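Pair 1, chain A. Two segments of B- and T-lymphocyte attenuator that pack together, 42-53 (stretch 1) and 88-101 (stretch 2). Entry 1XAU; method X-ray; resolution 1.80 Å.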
# COMPACT_ATOMS: atom_id res chain seq x y z
N VAL A 42 4.62 12.67 15.30
CA VAL A 42 5.96 12.72 15.82
C VAL A 42 6.75 11.60 15.16
O VAL A 42 7.51 11.87 14.24
CB VAL A 42 5.89 12.63 17.35
CG1 VAL A 42 7.30 12.56 17.95
CG2 VAL A 42 5.18 13.88 17.84
N HIS A 43 6.52 10.36 15.57
CA HIS A 43 7.26 9.26 14.99
C HIS A 43 6.50 8.54 13.89
O HIS A 43 5.29 8.46 13.95
CB HIS A 43 7.62 8.30 16.09
CG HIS A 43 8.55 8.90 17.08
ND1 HIS A 43 8.28 8.96 18.44
CD2 HIS A 43 9.75 9.52 16.89
CE1 HIS A 43 9.29 9.58 19.04
NE2 HIS A 43 10.19 9.93 18.13
N ARG A 44 7.24 8.03 12.92
CA ARG A 44 6.66 7.35 11.76
C ARG A 44 6.12 6.01 12.19
O ARG A 44 6.78 5.18 12.87
CB ARG A 44 7.74 7.24 10.67
CG ARG A 44 7.23 6.83 9.32
CD ARG A 44 8.37 7.15 8.32
NE ARG A 44 9.25 6.00 8.35
CZ ARG A 44 10.37 5.89 7.63
NH1 ARG A 44 10.71 6.89 6.81
NH2 ARG A 44 11.14 4.81 7.78
N PRO A 45 4.88 5.75 11.84
CA PRO A 45 4.30 4.44 12.23
C PRO A 45 4.89 3.25 11.41
O PRO A 45 5.45 3.50 10.39
CB PRO A 45 2.79 4.62 11.93
CG PRO A 45 2.76 5.68 10.94
CD PRO A 45 3.85 6.67 11.33
N ASN A 46 4.77 2.01 11.89
CA ASN A 46 5.26 0.83 11.13
C ASN A 46 3.98 0.52 10.34
O ASN A 46 2.98 0.10 10.90
CB ASN A 46 5.55 -0.36 12.06
CG ASN A 46 6.04 -1.60 11.30
OD1 ASN A 46 6.21 -1.60 10.05
ND2 ASN A 46 6.34 -2.66 12.05
N VAL A 47 4.04 0.71 9.05
CA VAL A 47 2.86 0.48 8.23
C VAL A 47 3.03 -0.80 7.44
O VAL A 47 4.16 -1.08 7.03
CB VAL A 47 2.74 1.60 7.23
CG1 VAL A 47 1.47 1.38 6.31
CG2 VAL A 47 2.61 2.96 8.00
N THR A 48 1.95 -1.53 7.23
CA THR A 48 2.07 -2.77 6.46
C THR A 48 1.05 -2.82 5.33
O THR A 48 0.06 -2.14 5.39
CB THR A 48 1.94 -4.01 7.35
OG1 THR A 48 0.68 -4.06 7.94
CG2 THR A 48 2.90 -3.91 8.56
N TRP A 49 1.29 -3.62 4.31
CA TRP A 49 0.33 -3.68 3.20
C TRP A 49 -0.51 -4.93 3.41
O TRP A 49 -0.01 -5.96 3.92
CB TRP A 49 1.07 -3.81 1.87
CG TRP A 49 1.65 -2.48 1.43
CD1 TRP A 49 2.94 -1.98 1.65
CD2 TRP A 49 0.94 -1.47 0.75
NE1 TRP A 49 3.04 -0.71 1.11
CE2 TRP A 49 1.83 -0.37 0.55
CE3 TRP A 49 -0.39 -1.37 0.29
CZ2 TRP A 49 1.44 0.79 -0.12
CZ3 TRP A 49 -0.79 -0.23 -0.37
CH2 TRP A 49 0.15 0.86 -0.58
N CYS A 50 -1.74 -4.85 2.92
CA CYS A 50 -2.67 -5.95 2.99
C CYS A 50 -3.27 -6.14 1.60
O CYS A 50 -3.34 -5.19 0.83
CB CYS A 50 -3.87 -5.66 3.90
SG CYS A 50 -3.45 -5.22 5.60
N LYS A 51 -3.70 -7.37 1.29
CA LYS A 51 -4.32 -7.60 0.00
C LYS A 51 -5.59 -8.42 0.30
O LYS A 51 -5.54 -9.34 1.12
CB LYS A 51 -3.41 -8.41 -0.92
CG LYS A 51 -4.06 -8.68 -2.30
CD LYS A 51 -3.07 -9.42 -3.27
CE LYS A 51 -3.72 -9.69 -4.63
NZ LYS A 51 -2.81 -10.48 -5.52
N HIS A 52 -6.68 -8.11 -0.35
CA HIS A 52 -7.94 -8.83 -0.10
C HIS A 52 -7.91 -10.18 -0.78
O HIS A 52 -7.56 -10.22 -1.99
CB HIS A 52 -9.08 -8.03 -0.65
CG HIS A 52 -10.42 -8.38 -0.06
ND1 HIS A 52 -11.36 -9.16 -0.71
CD2 HIS A 52 -10.96 -8.05 1.15
CE1 HIS A 52 -12.42 -9.31 0.07
NE2 HIS A 52 -12.21 -8.65 1.21
N ASN A 53 -8.25 -11.26 -0.07
CA ASN A 53 -8.15 -12.57 -0.70
C ASN A 53 -9.45 -13.08 -1.24
O ASN A 53 -9.60 -14.30 -1.47
CB ASN A 53 -7.58 -13.61 0.27
CG ASN A 53 -8.52 -13.91 1.41
OD1 ASN A 53 -9.65 -13.39 1.45
ND2 ASN A 53 -8.06 -14.72 2.36
N LEU A 88 0.41 -11.07 -13.61
CA LEU A 88 -1.05 -11.19 -13.63
C LEU A 88 -1.63 -11.54 -12.28
O LEU A 88 -2.72 -11.02 -11.91
CB LEU A 88 -1.55 -12.26 -14.67
CG LEU A 88 -1.31 -11.83 -16.12
CD1 LEU A 88 -1.36 -13.12 -17.08
CD2 LEU A 88 -2.41 -10.80 -16.53
N SER A 89 -0.96 -12.41 -11.54
CA SER A 89 -1.46 -12.84 -10.24
C SER A 89 -1.53 -11.69 -9.19
O SER A 89 -2.10 -11.87 -8.08
CB SER A 89 -0.57 -13.95 -9.64
OG SER A 89 0.76 -13.51 -9.61
N ASP A 90 -0.90 -10.55 -9.51
CA ASP A 90 -0.93 -9.37 -8.63
C ASP A 90 -2.21 -8.57 -8.74
O ASP A 90 -2.38 -7.62 -8.00
CB ASP A 90 0.33 -8.48 -8.89
CG ASP A 90 1.64 -9.23 -8.50
OD1 ASP A 90 1.69 -9.81 -7.35
OD2 ASP A 90 2.60 -9.30 -9.32
N ASN A 91 -3.07 -8.91 -9.69
CA ASN A 91 -4.36 -8.23 -9.86
C ASN A 91 -5.09 -8.29 -8.49
O ASN A 91 -5.01 -9.33 -7.79
CB ASN A 91 -5.17 -9.06 -10.82
CG ASN A 91 -6.26 -8.31 -11.46
OD1 ASN A 91 -6.06 -7.62 -12.48
ND2 ASN A 91 -7.49 -8.44 -10.87
N GLY A 92 -5.77 -7.25 -8.09
CA GLY A 92 -6.46 -7.35 -6.79
C GLY A 92 -6.57 -6.03 -6.08
O GLY A 92 -6.20 -4.97 -6.67
N SER A 93 -7.03 -6.05 -4.82
CA SER A 93 -7.28 -4.83 -4.03
C SER A 93 -6.29 -4.79 -2.89
O SER A 93 -6.07 -5.83 -2.26
CB SER A 93 -8.74 -4.85 -3.43
OG SER A 93 -9.69 -4.73 -4.46
N TYR A 94 -5.66 -3.62 -2.68
CA TYR A 94 -4.61 -3.49 -1.66
C TYR A 94 -4.97 -2.34 -0.67
O TYR A 94 -5.69 -1.43 -1.01
CB TYR A 94 -3.30 -3.11 -2.38
CG TYR A 94 -2.78 -4.22 -3.30
CD1 TYR A 94 -1.82 -5.09 -2.83
CD2 TYR A 94 -3.28 -4.39 -4.59
CE1 TYR A 94 -1.33 -6.12 -3.63
CE2 TYR A 94 -2.82 -5.45 -5.42
CZ TYR A 94 -1.83 -6.30 -4.90
OH TYR A 94 -1.25 -7.37 -5.60
N SER A 95 -4.46 -2.40 0.54
CA SER A 95 -4.69 -1.28 1.49
C SER A 95 -3.49 -1.30 2.41
O SER A 95 -2.75 -2.30 2.44
CB SER A 95 -6.00 -1.49 2.34
OG SER A 95 -5.92 -2.69 3.12
N CYS A 96 -3.29 -0.23 3.19
CA CYS A 96 -2.17 -0.21 4.14
C CYS A 96 -2.79 -0.04 5.56
O CYS A 96 -3.93 0.45 5.69
CB CYS A 96 -1.12 0.92 3.74
SG CYS A 96 -1.98 2.52 3.39
N SER A 97 -2.10 -0.49 6.59
CA SER A 97 -2.67 -0.36 7.94
C SER A 97 -1.54 -0.24 8.91
O SER A 97 -0.37 -0.53 8.60
CB SER A 97 -3.54 -1.57 8.37
OG SER A 97 -2.82 -2.75 8.12
N THR A 98 -1.87 0.19 10.12
CA THR A 98 -0.83 0.28 11.09
C THR A 98 -1.49 0.14 12.46
O THR A 98 -2.64 0.50 12.62
CB THR A 98 -0.06 1.64 10.98
OG1 THR A 98 0.99 1.66 11.98
CG2 THR A 98 -0.95 2.81 11.28
N ASN A 99 -0.76 -0.44 13.40
CA ASN A 99 -1.22 -0.59 14.80
C ASN A 99 -0.27 0.47 15.35
O ASN A 99 0.97 0.28 15.37
CB ASN A 99 -0.85 -1.98 15.37
CG ASN A 99 -1.46 -3.11 14.59
OD1 ASN A 99 -2.51 -2.93 13.92
ND2 ASN A 99 -0.83 -4.31 14.66
N PHE A 100 -0.80 1.62 15.73
CA PHE A 100 0.11 2.65 16.22
C PHE A 100 -0.51 3.24 17.46
O PHE A 100 -1.64 3.75 17.39
CB PHE A 100 0.29 3.74 15.18
CG PHE A 100 1.33 4.77 15.57
CD1 PHE A 100 2.69 4.43 15.58
CD2 PHE A 100 0.95 6.07 15.90
CE1 PHE A 100 3.67 5.37 15.90
CE2 PHE A 100 1.93 7.02 16.22
CZ PHE A 100 3.29 6.66 16.21
N ASN A 101 0.21 3.21 18.57
CA ASN A 101 -0.40 3.71 19.81
C ASN A 101 -1.31 2.52 20.19
O ASN A 101 -0.88 1.35 20.11
CB ASN A 101 -1.20 4.99 19.51
CG ASN A 101 -2.06 5.46 20.69
OD1 ASN A 101 -1.83 5.05 21.85
ND2 ASN A 101 -3.02 6.35 20.41
O HOH W 1 3.81 1.57 14.45
O HOH W 2 1.93 -1.70 12.62
O HOH W 3 0.05 -9.58 -5.11
O HOH W 4 -7.62 -8.75 -4.19

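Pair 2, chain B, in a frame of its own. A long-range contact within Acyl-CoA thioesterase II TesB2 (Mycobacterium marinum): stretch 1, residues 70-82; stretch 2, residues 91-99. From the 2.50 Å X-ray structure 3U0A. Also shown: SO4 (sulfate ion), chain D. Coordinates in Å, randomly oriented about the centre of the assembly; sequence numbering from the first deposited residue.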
# COMPACT_ATOMS: atom_id res chain seq x y z
N GLY B 70 -14.36 1.85 17.50
CA GLY B 70 -15.76 2.16 17.28
C GLY B 70 -16.69 1.35 18.17
O GLY B 70 -16.25 0.65 19.07
N ASP B 71 -17.99 1.50 17.91
CA ASP B 71 -19.06 0.74 18.56
C ASP B 71 -19.96 0.21 17.46
O ASP B 71 -20.56 1.00 16.73
CB ASP B 71 -19.89 1.64 19.47
CG ASP B 71 -20.82 0.86 20.41
OD1 ASP B 71 -21.08 -0.36 20.22
OD2 ASP B 71 -21.30 1.48 21.36
N ALA B 72 -20.07 -1.11 17.35
CA ALA B 72 -20.98 -1.68 16.32
C ALA B 72 -22.48 -1.53 16.64
O ALA B 72 -23.30 -1.82 15.79
CB ALA B 72 -20.63 -3.13 16.02
N GLN B 73 -22.81 -1.04 17.83
CA GLN B 73 -24.21 -0.63 18.15
C GLN B 73 -24.51 0.86 17.92
O GLN B 73 -25.55 1.35 18.33
CB GLN B 73 -24.56 -0.99 19.62
CG GLN B 73 -24.12 -2.39 20.04
CD GLN B 73 -24.88 -2.90 21.26
OE1 GLN B 73 -25.42 -2.12 22.06
NE2 GLN B 73 -24.92 -4.23 21.40
N GLU B 74 -23.61 1.59 17.29
CA GLU B 74 -23.91 2.97 16.91
C GLU B 74 -23.76 3.04 15.38
O GLU B 74 -23.04 2.23 14.81
CB GLU B 74 -23.03 3.96 17.70
N PRO B 75 -24.52 3.95 14.71
CA PRO B 75 -24.29 4.17 13.27
C PRO B 75 -23.01 4.95 13.04
O PRO B 75 -22.42 5.47 13.98
CB PRO B 75 -25.50 5.02 12.83
CG PRO B 75 -26.03 5.67 14.06
CD PRO B 75 -25.72 4.69 15.18
N THR B 76 -22.59 5.00 11.78
CA THR B 76 -21.39 5.73 11.39
C THR B 76 -21.72 6.73 10.27
O THR B 76 -22.55 6.47 9.39
CB THR B 76 -20.28 4.77 10.92
OG1 THR B 76 -20.10 3.75 11.90
CG2 THR B 76 -18.94 5.52 10.69
N VAL B 77 -21.07 7.88 10.33
CA VAL B 77 -21.21 8.91 9.36
C VAL B 77 -19.92 9.03 8.56
O VAL B 77 -18.82 8.96 9.12
CB VAL B 77 -21.55 10.23 10.05
CG1 VAL B 77 -21.44 11.41 9.09
CG2 VAL B 77 -22.93 10.12 10.68
N PHE B 78 -20.06 9.21 7.26
CA PHE B 78 -18.92 9.26 6.35
C PHE B 78 -18.86 10.65 5.72
O PHE B 78 -19.81 11.11 5.08
CB PHE B 78 -19.03 8.14 5.28
CG PHE B 78 -19.20 6.78 5.88
CD1 PHE B 78 -18.10 6.04 6.28
CD2 PHE B 78 -20.46 6.28 6.14
CE1 PHE B 78 -18.25 4.82 6.89
CE2 PHE B 78 -20.61 5.04 6.74
CZ PHE B 78 -19.51 4.31 7.11
N LEU B 79 -17.72 11.29 5.95
CA LEU B 79 -17.44 12.61 5.47
C LEU B 79 -16.46 12.58 4.30
O LEU B 79 -15.27 12.39 4.49
CB LEU B 79 -16.85 13.41 6.62
CG LEU B 79 -17.78 13.48 7.82
CD1 LEU B 79 -17.13 14.41 8.84
CD2 LEU B 79 -19.19 13.97 7.38
N VAL B 80 -16.99 12.80 3.10
CA VAL B 80 -16.24 12.71 1.84
C VAL B 80 -15.64 14.07 1.48
O VAL B 80 -16.32 15.07 1.61
CB VAL B 80 -17.12 12.22 0.65
CG1 VAL B 80 -16.30 12.01 -0.61
CG2 VAL B 80 -17.85 10.95 1.01
N GLU B 81 -14.39 14.08 1.02
CA GLU B 81 -13.68 15.28 0.55
C GLU B 81 -13.35 15.10 -0.92
O GLU B 81 -12.72 14.09 -1.26
CB GLU B 81 -12.37 15.40 1.29
CG GLU B 81 -11.50 16.55 0.82
CD GLU B 81 -10.10 16.46 1.41
OE1 GLU B 81 -9.94 16.74 2.63
OE2 GLU B 81 -9.16 16.05 0.66
N ARG B 82 -13.77 16.02 -1.80
CA ARG B 82 -13.55 15.83 -3.25
C ARG B 82 -12.18 16.34 -3.58
O ARG B 82 -12.02 17.46 -3.95
CB ARG B 82 -14.61 16.49 -4.11
CG ARG B 82 -16.01 16.11 -3.70
CD ARG B 82 -17.08 16.33 -4.76
NE ARG B 82 -18.32 15.71 -4.29
CZ ARG B 82 -19.42 15.50 -5.01
NH1 ARG B 82 -19.49 15.87 -6.28
NH2 ARG B 82 -20.46 14.92 -4.43
N THR B 91 -9.94 11.88 -7.28
CA THR B 91 -9.46 11.38 -5.99
C THR B 91 -10.40 11.81 -4.89
O THR B 91 -10.84 12.94 -4.90
CB THR B 91 -8.04 11.91 -5.66
OG1 THR B 91 -7.15 11.68 -6.77
CG2 THR B 91 -7.49 11.22 -4.41
N ARG B 92 -10.66 10.91 -3.94
CA ARG B 92 -11.46 11.20 -2.76
C ARG B 92 -10.75 10.89 -1.45
O ARG B 92 -9.94 9.96 -1.42
CB ARG B 92 -12.75 10.39 -2.82
CG ARG B 92 -13.66 10.76 -3.99
CD ARG B 92 -14.17 12.18 -3.88
NE ARG B 92 -15.13 12.56 -4.92
CZ ARG B 92 -14.87 13.34 -5.96
NH1 ARG B 92 -13.65 13.87 -6.17
NH2 ARG B 92 -15.84 13.60 -6.82
N ARG B 93 -11.02 11.67 -0.39
CA ARG B 93 -10.66 11.24 0.99
C ARG B 93 -11.94 11.09 1.77
O ARG B 93 -12.90 11.82 1.50
CB ARG B 93 -9.69 12.19 1.70
CG ARG B 93 -8.31 12.13 1.10
CD ARG B 93 -7.24 12.83 1.91
NE ARG B 93 -7.52 14.23 2.26
CZ ARG B 93 -6.76 15.01 3.07
NH1 ARG B 93 -5.62 14.56 3.66
NH2 ARG B 93 -7.16 16.25 3.33
N VAL B 94 -11.98 10.11 2.67
CA VAL B 94 -13.14 9.86 3.51
C VAL B 94 -12.72 9.64 4.96
O VAL B 94 -11.73 8.91 5.22
CB VAL B 94 -13.94 8.59 3.08
CG1 VAL B 94 -15.14 8.37 4.00
CG2 VAL B 94 -14.41 8.67 1.64
N ASN B 95 -13.48 10.27 5.88
CA ASN B 95 -13.36 10.01 7.31
C ASN B 95 -14.65 9.38 7.85
O ASN B 95 -15.70 9.95 7.75
CB ASN B 95 -13.10 11.31 8.09
CG ASN B 95 -11.66 11.78 8.03
OD1 ASN B 95 -10.73 11.05 7.59
ND2 ASN B 95 -11.45 13.00 8.50
N ALA B 96 -14.55 8.18 8.43
CA ALA B 96 -15.70 7.54 9.07
C ALA B 96 -15.69 7.99 10.53
O ALA B 96 -14.66 7.85 11.21
CB ALA B 96 -15.63 6.03 8.95
N VAL B 97 -16.82 8.54 10.98
CA VAL B 97 -16.89 9.20 12.26
C VAL B 97 -17.96 8.59 13.16
O VAL B 97 -19.08 8.31 12.72
CB VAL B 97 -17.11 10.74 12.11
CG1 VAL B 97 -17.42 11.38 13.45
CG2 VAL B 97 -15.89 11.43 11.51
N GLN B 98 -17.60 8.44 14.44
CA GLN B 98 -18.53 8.07 15.52
C GLN B 98 -18.29 8.88 16.78
O GLN B 98 -17.20 8.85 17.33
CB GLN B 98 -18.38 6.61 15.89
CG GLN B 98 -18.87 5.64 14.83
CD GLN B 98 -19.02 4.23 15.37
OE1 GLN B 98 -18.11 3.74 16.06
NE2 GLN B 98 -20.13 3.57 15.06
N HIS B 99 -19.35 9.56 17.25
CA HIS B 99 -19.33 10.41 18.44
C HIS B 99 -18.15 11.37 18.37
O HIS B 99 -17.38 11.54 19.31
CB HIS B 99 -19.40 9.57 19.75
CG HIS B 99 -19.81 10.39 20.98
ND1 HIS B 99 -21.00 11.07 21.06
CD2 HIS B 99 -19.11 10.68 22.18
CE1 HIS B 99 -21.04 11.74 22.25
NE2 HIS B 99 -19.90 11.49 22.93
S SO4 D . -24.44 14.73 -4.97
O1 SO4 D . -23.49 15.87 -5.27
O2 SO4 D . -23.85 13.45 -5.44
O3 SO4 D . -24.67 14.61 -3.50
O4 SO4 D . -25.80 15.02 -5.60

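Pair 1 and pair 2 are both two-stranded antiparallel contacts with nearly the same backbone. Strand 47-52 of pair 1 runs against strand 92-100 at 150°, and strand 76-82 of pair 2 against strand 91-98 at 153°; the axes approach to 4.6 Å in each, and 14 central residues superpose with an RMSD of 0.8 Å. The buried areas are also alike, 833 and 838 Å². Four consecutive rungs match. In pair 1, T48(A) N donates to S97(A) O (2.9 Å) and S97(A) N to T48(A) O (3.0 Å); at the equivalent rung of pair 2, V77(B) N donates to V97(B) O (3.1 Å) and V97(B) N to V77(B) O (2.8 Å). The next rung, C50(A) with S95(A), corresponds to L79(B) with N95(B), again closed by two backbone bonds.

Between these rungs lie the non-hydrogen-bonded pairs, W49(A) with C96(A) and F78(B) with A96(B), whose side chains share one face of each sheet. Both aromatic residues are buried and take the m rotamer, but they meet a small neighbour differently. C96(A) CB sits over the face of the W49(A) six-membered ring, 4.2 Å from its centroid, whereas A96(B) CB lies 3.5 Å from F78(B) CE1, and V94(B) CG1 approaches the phenyl edge, 4.1 Å from F78(B) CB. The cysteine sulfur is bonded covalently elsewhere in the structure; alanine ends at CB.

One pair further, K51(A) and Y94(A) match V80(B) and V94(B). The valines make a compact apolar contact, V80(B) CG2 to V94(B) CG2 at 4.2 Å. In pair 1 the matched position holds a fully extended lysine, all four chi angles t, whose CG lies over the Y94(A) ring, 4.2 Å from its centroid. The chain thereby carries its charge beyond the ring: K51(A) NZ makes a weak hydrogen bond to N91(A) O (3.4 Å), and a water joins it to Y94(A) OH and D90(A) OD1. G92(A) leaves room for this path, since a CB there would clash with K51(A) CE. Its counterpart R92(B) instead carries a long side chain, whose CD lies 3.9 Å from V80(B) CG1.

At the other end of the ladder, V47(A) matches T76(B), with side-chain centres only 0.7 Å apart. Each puts a methyl against the small residue diagonally across: V47(A) CG1 is 3.7 Å from C96(A) CB, and T76(B) CG2 is 3.8 Å from A96(B) CB. Across from them, T98(A) and Q98(B) hold the chain ahead of V47(A) and T76(B) by polar bonds of different reach. The short threonine donates from T98(A) OG1 to N46(A) O (2.7 Å). The glutamine reaches further: Q98(B) OE1 accepts from D71(B) N (2.9 Å), while Q98(B) NE2 donates to D71(B) O (3.1 Å) and P75(B) O (3.2 Å). P45(A), matched to E74(B), also packs its CB 3.7 Å from F100(A) CD1.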